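Malate synthase (Haloferax volcanii, PDB 5TAO) catalyses the magnesium-dependent condensation of acetyl-CoA with glyoxylate to malyl-CoA and its hydrolysis to malate and CoA in the glyoxylate cycle of a halophilic archaeon. Local coordinates at residues I81-V86 against E114-F119; D192-M197 against G204-W209; D345-M350 against E426-V431. One frame throughout, in Å; residues are numbered along the deposited sequence.

Interaction 1: I81-V86 against E114-F119; sequences IHPRMV and EHIHGF. With GLV (glyoxylic acid), chain C.
The side chain of His82 runs back along the backbone of His117 and Gly118. With CG anti to its own carbonyl carbon (chi1 -61°), His82 sets CB 3.8 Å from Gly118 O and turns the ring so that ND1 lies beside the amide of Gly118. Further out, CE1 and NE2 of His82 rest against His117 CB, NE2 at 3.5 Å, while the His117 ring leads off obliquely. Both ring nitrogens have partners: NE2 bonds to Glu80, and ND1 is 2.9 Å from a water that donates to Phe119 O. Shortened to an alanine here, the side chain would probably leave Glu80 without this mate, take from the water its ring-nitrogen partner and open a gap over His117 and Gly118. The backbones are stitched by the bond from His117 N to Ile81 O, 3.0 Å long but bent (136°), and by a CA-H...O contact from His82 CA to Gly118 O at 3.2 Å. Facing the helices, the Phe119 ring turns its edge to Pro83 O, and its CE1 is 3.9 Å from Pro83 CG. Met85, bent at chi2 and chi3, brings SD to 5.0 Å from the Phe119 ring centroid, an oblique Met-aromatic contact, with Met102 of helix 92-105 touching both side chains. Arg84 points the other way, into the barrel, where NH1 donates to glyoxylate O3 and NH2 forms a salt bridge with Asp49. Backbone hydrogen bonds of Pro83 and Met85 with Val120 carry the pairing on along strand 118-121. Side chains thus alternate between the barrel interior and the helical layer, and the third and fourth strands join to close the (beta/alpha)8 barrel of the HpcH/HpaI aldolase family, with a substrate-binding arginine at its mouth.

Interaction 2: D192-M197 against G204-W209; sequences DYTKDM and GELPAW. With PB (lead (II) ion), chain F; PB (lead (II) ion), chain G; K (potassium ion), chain K; GLV (glyoxylic acid), chain E.
Beside the metal site at the mouth of the (beta/alpha)8 barrel, Tyr193 and Thr194 of helix 190-197 meet Trp209 at the end of the loop leading to helix 210-223. Tyr193 drives its edge into the indole face in a T-shaped stack, planes at 87°, with CE2 3.5 Å from Trp209 CD2. Tyr193 CG is anti to the backbone N (chi1 178°), which carries the ring out from the helix to the indole; its OH bonds to Glu163. Pro207 CB lies over the opposite indole face, toward its rim. In the indole plane, Trp209 NE1 donates almost straight (169°) to Thr194 OG1 at 3.1 Å. That hydroxyl also bonds to Glu190 O one turn back, so two partners fix its rotation. Thr194 OG1 also touches the proline ring at Pro207 CD, 3.7 Å away. Trp209 is the N-cap residue of the next helix, and the short loop thus folds back onto the helix that carries the site. On that helix Asp192, which binds magnesium and glyoxylate in the enzyme, here holds a lead ion through OD2 at 2.2 Å, together with Glu123 and a glyoxylate. Met197 slides past the far rim of the indole, its CB 3.9 Å from Trp209 CH2. Its carbonyl O binds a potassium ion at 2.7 Å, which Ser217, Ser221 and Gly252 of a second subunit also hold.

Interaction 3: D345-M350 against E426-V431; sequences DIVDSM and ERAMEV
Val347 is the close-fitting part of this contact, reaching from helix 343-356 onto helix 413-430. With CG1 anti to the backbone N (chi1 176°), Val347 spreads its two methyls across the end of the other helix and the residue after it: CG1 meets Val431 CG2 at 3.8 Å and Arg427 CB at 3.9 Å, and CG2 rests on Ala428 CB at 3.9 Å. Met350 crosses Val431 at about a right angle, its CB 4.0 Å from Val431 CG1; the still shorter approach of its end is doubtful. Tyr392, Met396 and Ile399 of helix 389-408 also pack on Met350. The polar side is looser. Arg427 bends at chi3 to bring the rim of one guanidinium face over Val347 CG1, and its NH2 is 3.9 Å from Asp348 OD1, a long salt bridge with the planes 54° apart. Firmer salt bridges go to Glu351 and Asp344, so the arginine is probably held within a cluster of acids rather than by Asp348, whose side chain lies about 3 Å from a bound lead ion. The axes of the two short helical segments approach to 9.8 Å at 43°, an oblique helix pair of the C-terminal helical region, which also carries the probable proton acceptor Asp388.

How the interactions relate
From the N terminus the three contacts follow in series, none nesting in or crossing another. Interaction 1 closes a loop of 27 residues containing helix 92-105, the connection between two neighbouring barrel strands. Interaction 2 comes next, with six residues between its segments, closing the loop that joins helices 190-197 and 210-223; its centre is 26 Å from that of interaction 1, across the chain's centre, yet the nearest atoms of the two are about 6 Å apart. Interaction 3 bridges 75 residues, among them helix 389-408 and an unmodelled portion, and binds the C-terminal helices together. Its nearest atoms are about 8 Å from those of interaction 2, on the same side of the chain's centre.

Interaction 1: I81-V86 against E114-F119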
loop_
_atom_site.group_PDB
_atom_site.type_symbol
_atom_site.label_atom_id
_atom_site.label_comp_id
_atom_site.label_asym_id
_atom_site.label_seq_id
_atom_site.Cartn_x
_atom_site.Cartn_y
_atom_site.Cartn_z
ATOM N N ILE A 81 -6.414 24.219 26.888
ATOM C CA ILE A 81 -5.055 24.030 27.281
ATOM C C ILE A 81 -4.406 22.702 26.698
ATOM O O ILE A 81 -4.832 21.596 26.958
ATOM C CB ILE A 81 -4.981 24.021 28.796
ATOM C CG1 ILE A 81 -5.757 25.249 29.402
ATOM C CG2 ILE A 81 -3.553 24.036 29.247
ATOM C CD1 ILE A 81 -5.692 25.309 30.899
ATOM N N HIS A 82 -3.311 22.864 25.983
ATOM C CA HIS A 82 -2.638 21.747 25.312
ATOM C C HIS A 82 -1.169 21.909 25.502
ATOM O O HIS A 82 -0.529 22.520 24.721
ATOM C CB HIS A 82 -2.926 21.745 23.832
ATOM C CG HIS A 82 -4.366 21.604 23.461
ATOM N ND1 HIS A 82 -4.910 20.452 22.954
ATOM C CD2 HIS A 82 -5.381 22.490 23.521
ATOM C CE1 HIS A 82 -6.182 20.636 22.693
ATOM N NE2 HIS A 82 -6.496 21.867 23.022
ATOM N N PRO A 83 -0.611 21.377 26.581
ATOM C CA PRO A 83 0.802 21.534 26.782
ATOM C C PRO A 83 1.672 20.790 25.749
ATOM O O PRO A 83 1.282 19.668 25.345
ATOM C CB PRO A 83 1.025 20.843 28.102
ATOM C CG PRO A 83 -0.239 20.821 28.773
ATOM C CD PRO A 83 -1.228 20.642 27.675
ATOM N N ARG A 84 2.854 21.328 25.439
ATOM C CA ARG A 84 3.756 20.704 24.535
ATOM C C ARG A 84 4.771 19.937 25.313
ATOM O O ARG A 84 5.442 20.489 26.196
ATOM C CB ARG A 84 4.425 21.668 23.578
ATOM C CG ARG A 84 5.489 21.005 22.742
ATOM C CD ARG A 84 5.887 21.811 21.529
ATOM N NE ARG A 84 6.736 22.953 21.824
ATOM C CZ ARG A 84 7.374 23.676 20.903
ATOM N NH1 ARG A 84 7.392 23.344 19.604
ATOM N NH2 ARG A 84 8.076 24.699 21.266
ATOM N N MET A 85 4.884 18.647 24.985
ATOM C CA MET A 85 5.850 17.728 25.577
ATOM C C MET A 85 7.070 17.584 24.729
ATOM O O MET A 85 7.070 18.012 23.592
ATOM C CB MET A 85 5.210 16.356 25.695
ATOM C CG MET A 85 3.948 16.309 26.495
ATOM S SD MET A 85 4.296 16.431 28.251
ATOM C CE MET A 85 4.044 18.200 28.550
ATOM N N VAL A 86 8.146 17.000 25.255
ATOM C CA VAL A 86 9.274 16.698 24.421
ATOM C C VAL A 86 8.978 15.418 23.519
ATOM O O VAL A 86 8.179 14.537 23.892
ATOM C CB VAL A 86 10.582 16.459 25.213
ATOM C CG1 VAL A 86 11.046 17.755 25.826
ATOM C CG2 VAL A 86 10.446 15.316 26.256
ATOM N N GLU A 114 -8.154 17.251 34.410
ATOM C CA GLU A 114 -9.497 17.661 34.083
ATOM C C GLU A 114 -9.576 19.044 33.378
ATOM O O GLU A 114 -10.587 19.372 32.723
ATOM C CB GLU A 114 -10.378 17.642 35.339
ATOM C CG GLU A 114 -9.764 18.389 36.523
ATOM C CD GLU A 114 -9.133 17.459 37.566
ATOM O OE1 GLU A 114 -8.142 16.737 37.259
ATOM O OE2 GLU A 114 -9.636 17.463 38.718
ATOM N N HIS A 115 -8.526 19.836 33.428
ATOM C CA HIS A 115 -8.503 21.108 32.650
ATOM C C HIS A 115 -7.607 21.085 31.382
ATOM O O HIS A 115 -7.388 22.115 30.762
ATOM C CB HIS A 115 -8.011 22.230 33.590
ATOM C CG HIS A 115 -8.711 22.232 34.902
ATOM N ND1 HIS A 115 -10.070 22.363 34.996
ATOM C CD2 HIS A 115 -8.254 22.056 36.164
ATOM C CE1 HIS A 115 -10.430 22.268 36.259
ATOM N NE2 HIS A 115 -9.346 22.125 36.991
ATOM N N ILE A 116 -7.075 19.905 31.047
ATOM C CA ILE A 116 -6.176 19.687 29.890
ATOM C C ILE A 116 -6.956 19.003 28.759
ATOM O O ILE A 116 -7.561 17.910 28.920
ATOM C CB ILE A 116 -4.956 18.890 30.279
ATOM C CG1 ILE A 116 -4.013 19.756 31.080
ATOM C CG2 ILE A 116 -4.124 18.415 29.066
ATOM C CD1 ILE A 116 -2.982 18.903 31.776
ATOM N N HIS A 117 -7.030 19.716 27.649
ATOM C CA HIS A 117 -7.641 19.139 26.472
ATOM C C HIS A 117 -6.795 18.185 25.624
ATOM O O HIS A 117 -7.377 17.415 24.831
ATOM C CB HIS A 117 -8.155 20.218 25.575
ATOM C CG HIS A 117 -9.526 20.678 25.940
ATOM N ND1 HIS A 117 -9.775 21.447 27.072
ATOM C CD2 HIS A 117 -10.701 20.585 25.276
ATOM C CE1 HIS A 117 -11.061 21.767 27.095
ATOM N NE2 HIS A 117 -11.649 21.221 26.040
ATOM N N GLY A 118 -5.489 18.265 25.735
ATOM C CA GLY A 118 -4.652 17.404 24.918
ATOM C C GLY A 118 -3.250 17.814 25.004
ATOM O O GLY A 118 -2.918 18.582 25.905
ATOM N N PHE A 119 -2.387 17.199 24.173
ATOM C CA PHE A 119 -0.995 17.511 24.198
ATOM C C PHE A 119 -0.482 17.821 22.807
ATOM O O PHE A 119 -1.049 17.348 21.801
ATOM C CB PHE A 119 -0.185 16.380 24.845
ATOM C CG PHE A 119 -0.395 16.239 26.343
ATOM C CD1 PHE A 119 0.315 17.044 27.234
ATOM C CD2 PHE A 119 -1.342 15.350 26.867
ATOM C CE1 PHE A 119 0.108 16.968 28.603
ATOM C CE2 PHE A 119 -1.553 15.259 28.253
ATOM C CZ PHE A 119 -0.823 16.067 29.113
HETATM C C1 GLV C . 9.445 25.779 16.025
HETATM O O1 GLV C . 9.739 25.030 15.062
HETATM C C2 GLV C . 9.545 25.378 17.467
HETATM O O2 GLV C . 9.526 26.221 18.440
HETATM O O3 GLV C . 9.723 24.167 17.713
HETATM O O HOH W 1 -3.663 18.702 21.064
#

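Interaction 2: D192-M197 against G204-W209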
loop_
_atom_site.group_PDB
_atom_site.type_symbol
_atom_site.label_atom_id
_atom_site.label_comp_id
_atom_site.label_asym_id
_atom_site.label_seq_id
_atom_site.Cartn_x
_atom_site.Cartn_y
_atom_site.Cartn_z
ATOM N N ASP A 192 12.488 24.756 13.159
ATOM C CA ASP A 192 13.154 23.494 13.023
ATOM C C ASP A 192 13.046 22.881 11.589
ATOM O O ASP A 192 13.893 22.133 11.147
ATOM C CB ASP A 192 12.696 22.610 14.131
ATOM C CG ASP A 192 13.118 23.163 15.546
ATOM O OD1 ASP A 192 14.004 24.009 15.603
ATOM O OD2 ASP A 192 12.533 22.759 16.593
ATOM N N TYR A 193 11.985 23.184 10.864
ATOM C CA TYR A 193 11.797 22.652 9.555
ATOM C C TYR A 193 12.891 23.167 8.697
ATOM O O TYR A 193 13.461 22.452 7.930
ATOM C CB TYR A 193 10.460 23.175 9.038
ATOM C CG TYR A 193 10.152 22.717 7.620
ATOM C CD1 TYR A 193 9.600 21.462 7.385
ATOM C CD2 TYR A 193 10.364 23.593 6.518
ATOM C CE1 TYR A 193 9.258 21.046 6.084
ATOM C CE2 TYR A 193 10.090 23.194 5.239
ATOM C CZ TYR A 193 9.500 21.943 5.015
ATOM O OH TYR A 193 9.202 21.662 3.712
ATOM N N THR A 194 13.207 24.454 8.812
ATOM C CA THR A 194 14.372 25.036 8.150
ATOM C C THR A 194 15.695 24.313 8.328
ATOM O O THR A 194 16.483 24.055 7.361
ATOM C CB THR A 194 14.556 26.512 8.556
ATOM O OG1 THR A 194 13.386 27.217 8.297
ATOM C CG2 THR A 194 15.686 27.195 7.817
ATOM N N LYS A 195 15.919 23.876 9.525
ATOM C CA LYS A 195 17.132 23.123 9.791
ATOM C C LYS A 195 16.999 21.717 9.253
ATOM O O LYS A 195 17.914 21.205 8.646
ATOM C CB LYS A 195 17.328 23.090 11.317
ATOM C CG LYS A 195 18.495 22.298 11.840
ATOM C CD LYS A 195 19.774 22.685 11.156
ATOM C CE LYS A 195 20.987 22.022 11.880
ATOM N NZ LYS A 195 22.253 22.561 11.348
ATOM N N ASP A 196 15.829 21.084 9.382
ATOM C CA ASP A 196 15.687 19.724 8.842
ATOM C C ASP A 196 15.886 19.709 7.315
ATOM O O ASP A 196 16.415 18.795 6.748
ATOM C CB ASP A 196 14.310 19.107 9.208
ATOM C CG ASP A 196 14.152 17.668 8.647
ATOM O OD1 ASP A 196 14.763 16.816 9.266
ATOM O OD2 ASP A 196 13.501 17.427 7.594
ATOM N N MET A 197 15.474 20.784 6.660
ATOM C CA MET A 197 15.614 20.926 5.240
ATOM C C MET A 197 17.018 21.406 4.808
ATOM O O MET A 197 17.323 21.384 3.620
ATOM C CB MET A 197 14.568 21.884 4.708
ATOM C CG MET A 197 13.165 21.302 4.839
ATOM S SD MET A 197 12.766 20.033 3.615
ATOM C CE MET A 197 12.226 21.144 2.341
ATOM N N GLY A 204 19.639 35.054 7.981
ATOM C CA GLY A 204 19.207 34.216 9.084
ATOM C C GLY A 204 17.727 34.301 9.310
ATOM O O GLY A 204 17.230 33.517 10.068
ATOM N N GLU A 205 17.019 35.234 8.645
ATOM C CA GLU A 205 15.561 35.237 8.582
ATOM C C GLU A 205 15.102 33.857 8.074
ATOM O O GLU A 205 15.784 33.230 7.256
ATOM C CB GLU A 205 15.010 36.291 7.604
ATOM C CG GLU A 205 13.556 36.703 7.913
ATOM C CD GLU A 205 12.803 37.505 6.803
ATOM O OE1 GLU A 205 11.541 37.550 6.820
ATOM O OE2 GLU A 205 13.447 38.089 5.920
ATOM N N LEU A 206 13.951 33.402 8.561
ATOM C CA LEU A 206 13.383 32.139 8.104
ATOM C C LEU A 206 12.850 32.255 6.674
ATOM O O LEU A 206 12.235 33.237 6.349
ATOM C CB LEU A 206 12.232 31.723 9.045
ATOM C CG LEU A 206 12.559 31.326 10.472
ATOM C CD1 LEU A 206 11.259 30.832 11.086
ATOM C CD2 LEU A 206 13.653 30.280 10.529
ATOM N N PRO A 207 13.115 31.266 5.794
ATOM C CA PRO A 207 12.333 31.281 4.577
ATOM C C PRO A 207 10.831 31.284 4.894
ATOM O O PRO A 207 10.390 30.871 5.966
ATOM C CB PRO A 207 12.721 29.955 3.873
ATOM C CG PRO A 207 13.937 29.446 4.606
ATOM C CD PRO A 207 13.870 30.016 5.981
ATOM N N ALA A 208 10.060 31.753 3.936
ATOM C CA ALA A 208 8.620 31.830 4.068
ATOM C C ALA A 208 7.887 30.458 3.932
ATOM O O ALA A 208 6.785 30.265 4.489
ATOM C CB ALA A 208 8.108 32.838 3.050
ATOM N N TRP A 209 8.505 29.546 3.182
ATOM C CA TRP A 209 8.057 28.165 2.999
ATOM C C TRP A 209 6.570 28.128 2.657
ATOM O O TRP A 209 5.800 27.467 3.331
ATOM C CB TRP A 209 8.282 27.404 4.273
ATOM C CG TRP A 209 9.673 27.166 4.644
ATOM C CD1 TRP A 209 10.265 27.519 5.796
ATOM C CD2 TRP A 209 10.622 26.385 3.926
ATOM N NE1 TRP A 209 11.536 27.037 5.861
ATOM C CE2 TRP A 209 11.776 26.292 4.736
ATOM C CE3 TRP A 209 10.592 25.722 2.689
ATOM C CZ2 TRP A 209 12.930 25.615 4.338
ATOM C CZ3 TRP A 209 11.735 25.011 2.308
ATOM C CH2 TRP A 209 12.872 24.968 3.123
HETATM PB PB PB F . 14.734 14.695 7.836
HETATM PB PB PB G . 11.118 21.668 17.815
HETATM K K K K . 17.137 19.579 1.631
HETATM C C1 GLV E . 15.102 20.460 18.348
HETATM O O1 GLV E . 14.969 19.243 18.531
HETATM C C2 GLV E . 13.960 21.409 18.482
HETATM O O2 GLV E . 14.251 22.636 18.343
HETATM O O3 GLV E . 12.763 21.065 18.681
HETATM O O HOH W 2 17.489 18.057 3.959
#

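Interaction 3: D345-M350 against E426-V431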
loop_
_atom_site.group_PDB
_atom_site.type_symbol
_atom_site.label_atom_id
_atom_site.label_comp_id
_atom_site.label_asym_id
_atom_site.label_seq_id
_atom_site.Cartn_x
_atom_site.Cartn_y
_atom_site.Cartn_z
ATOM N N ASP A 345 32.242 36.792 11.788
ATOM C CA ASP A 345 31.097 36.951 12.690
ATOM C C ASP A 345 30.512 35.631 13.148
ATOM O O ASP A 345 30.394 35.369 14.323
ATOM C CB ASP A 345 29.977 37.716 12.029
ATOM C CG ASP A 345 30.369 39.121 11.653
ATOM O OD1 ASP A 345 31.298 39.677 12.299
ATOM O OD2 ASP A 345 29.733 39.654 10.708
ATOM N N ILE A 346 30.140 34.773 12.211
ATOM C CA ILE A 346 29.456 33.513 12.593
ATOM C C ILE A 346 30.380 32.701 13.507
ATOM O O ILE A 346 29.959 32.148 14.527
ATOM C CB ILE A 346 29.057 32.685 11.328
ATOM C CG1 ILE A 346 27.906 33.376 10.586
ATOM C CG2 ILE A 346 28.682 31.270 11.709
ATOM C CD1 ILE A 346 27.833 33.049 9.097
ATOM N N VAL A 347 31.647 32.597 13.145
ATOM C CA VAL A 347 32.540 31.818 13.995
ATOM C C VAL A 347 32.738 32.495 15.377
ATOM O O VAL A 347 32.637 31.786 16.393
ATOM C CB VAL A 347 33.861 31.542 13.296
ATOM C CG1 VAL A 347 34.812 30.821 14.222
ATOM C CG2 VAL A 347 33.615 30.718 12.050
ATOM N N ASP A 348 32.977 33.832 15.416
ATOM C CA ASP A 348 32.908 34.607 16.699
ATOM C C ASP A 348 31.751 34.118 17.525
ATOM O O ASP A 348 31.915 33.658 18.686
ATOM C CB ASP A 348 32.631 36.109 16.468
ATOM C CG ASP A 348 33.890 36.931 16.364
ATOM O OD1 ASP A 348 34.898 36.459 16.897
ATOM O OD2 ASP A 348 33.859 38.034 15.758
ATOM N N SER A 349 30.571 34.224 16.903
ATOM C CA SER A 349 29.315 34.009 17.608
ATOM C C SER A 349 29.216 32.655 18.149
ATOM O O SER A 349 28.805 32.470 19.291
ATOM C CB SER A 349 28.153 34.230 16.691
ATOM O OG SER A 349 28.086 35.580 16.310
ATOM N N MET A 350 29.604 31.680 17.335
ATOM C CA MET A 350 29.496 30.316 17.754
ATOM C C MET A 350 30.432 29.996 18.920
ATOM O O MET A 350 30.024 29.363 19.887
ATOM C CB MET A 350 29.743 29.390 16.556
ATOM C CG MET A 350 28.545 29.304 15.593
ATOM S SD MET A 350 28.894 28.116 14.272
ATOM C CE MET A 350 28.582 26.603 15.162
ATOM N N GLU A 426 41.028 27.771 10.436
ATOM C CA GLU A 426 41.275 26.805 11.524
ATOM C C GLU A 426 40.324 26.945 12.724
ATOM O O GLU A 426 40.039 25.965 13.413
ATOM C CB GLU A 426 42.739 26.902 11.992
ATOM C CG GLU A 426 43.110 28.232 12.636
ATOM C CD GLU A 426 44.617 28.423 12.823
ATOM O OE1 GLU A 426 45.037 28.644 13.977
ATOM O OE2 GLU A 426 45.385 28.355 11.832
ATOM N N ARG A 427 39.846 28.164 12.971
ATOM C CA ARG A 427 38.802 28.438 13.987
ATOM C C ARG A 427 37.420 27.850 13.573
ATOM O O ARG A 427 36.684 27.288 14.395
ATOM C CB ARG A 427 38.652 29.973 14.205
ATOM C CG ARG A 427 39.328 30.561 15.450
ATOM C CD ARG A 427 39.820 32.027 15.327
ATOM N NE ARG A 427 38.967 33.009 14.628
ATOM C CZ ARG A 427 37.846 33.549 15.115
ATOM N NH1 ARG A 427 37.373 33.181 16.296
ATOM N NH2 ARG A 427 37.163 34.438 14.395
ATOM N N ALA A 428 37.069 28.055 12.304
ATOM C CA ALA A 428 35.851 27.487 11.698
ATOM C C ALA A 428 35.861 25.967 11.813
ATOM O O ALA A 428 34.848 25.346 12.099
ATOM C CB ALA A 428 35.742 27.926 10.241
ATOM N N MET A 429 37.034 25.357 11.679
ATOM C CA MET A 429 37.136 23.911 11.873
ATOM C C MET A 429 37.053 23.451 13.309
ATOM O O MET A 429 36.740 22.299 13.534
ATOM C CB MET A 429 38.405 23.362 11.264
ATOM C CG MET A 429 38.538 23.692 9.802
ATOM S SD MET A 429 37.156 23.020 8.840
ATOM C CE MET A 429 37.493 21.263 8.902
ATOM N N GLU A 430 37.326 24.320 14.281
ATOM C CA GLU A 430 37.208 23.952 15.710
ATOM C C GLU A 430 35.754 24.067 16.215
ATOM O O GLU A 430 35.280 23.295 17.082
ATOM C CB GLU A 430 38.164 24.800 16.570
ATOM C CG GLU A 430 39.571 24.205 16.709
ATOM C CD GLU A 430 39.745 23.344 17.967
ATOM O OE1 GLU A 430 39.984 22.118 17.828
ATOM O OE2 GLU A 430 39.643 23.885 19.099
ATOM N N VAL A 431 35.044 25.037 15.657
ATOM C CA VAL A 431 33.619 25.216 15.929
ATOM C C VAL A 431 32.795 23.913 15.640
ATOM O O VAL A 431 33.162 23.148 14.758
ATOM C CB VAL A 431 33.167 26.443 15.109
ATOM C CG1 VAL A 431 31.703 26.367 14.748
ATOM C CG2 VAL A 431 33.506 27.714 15.879
#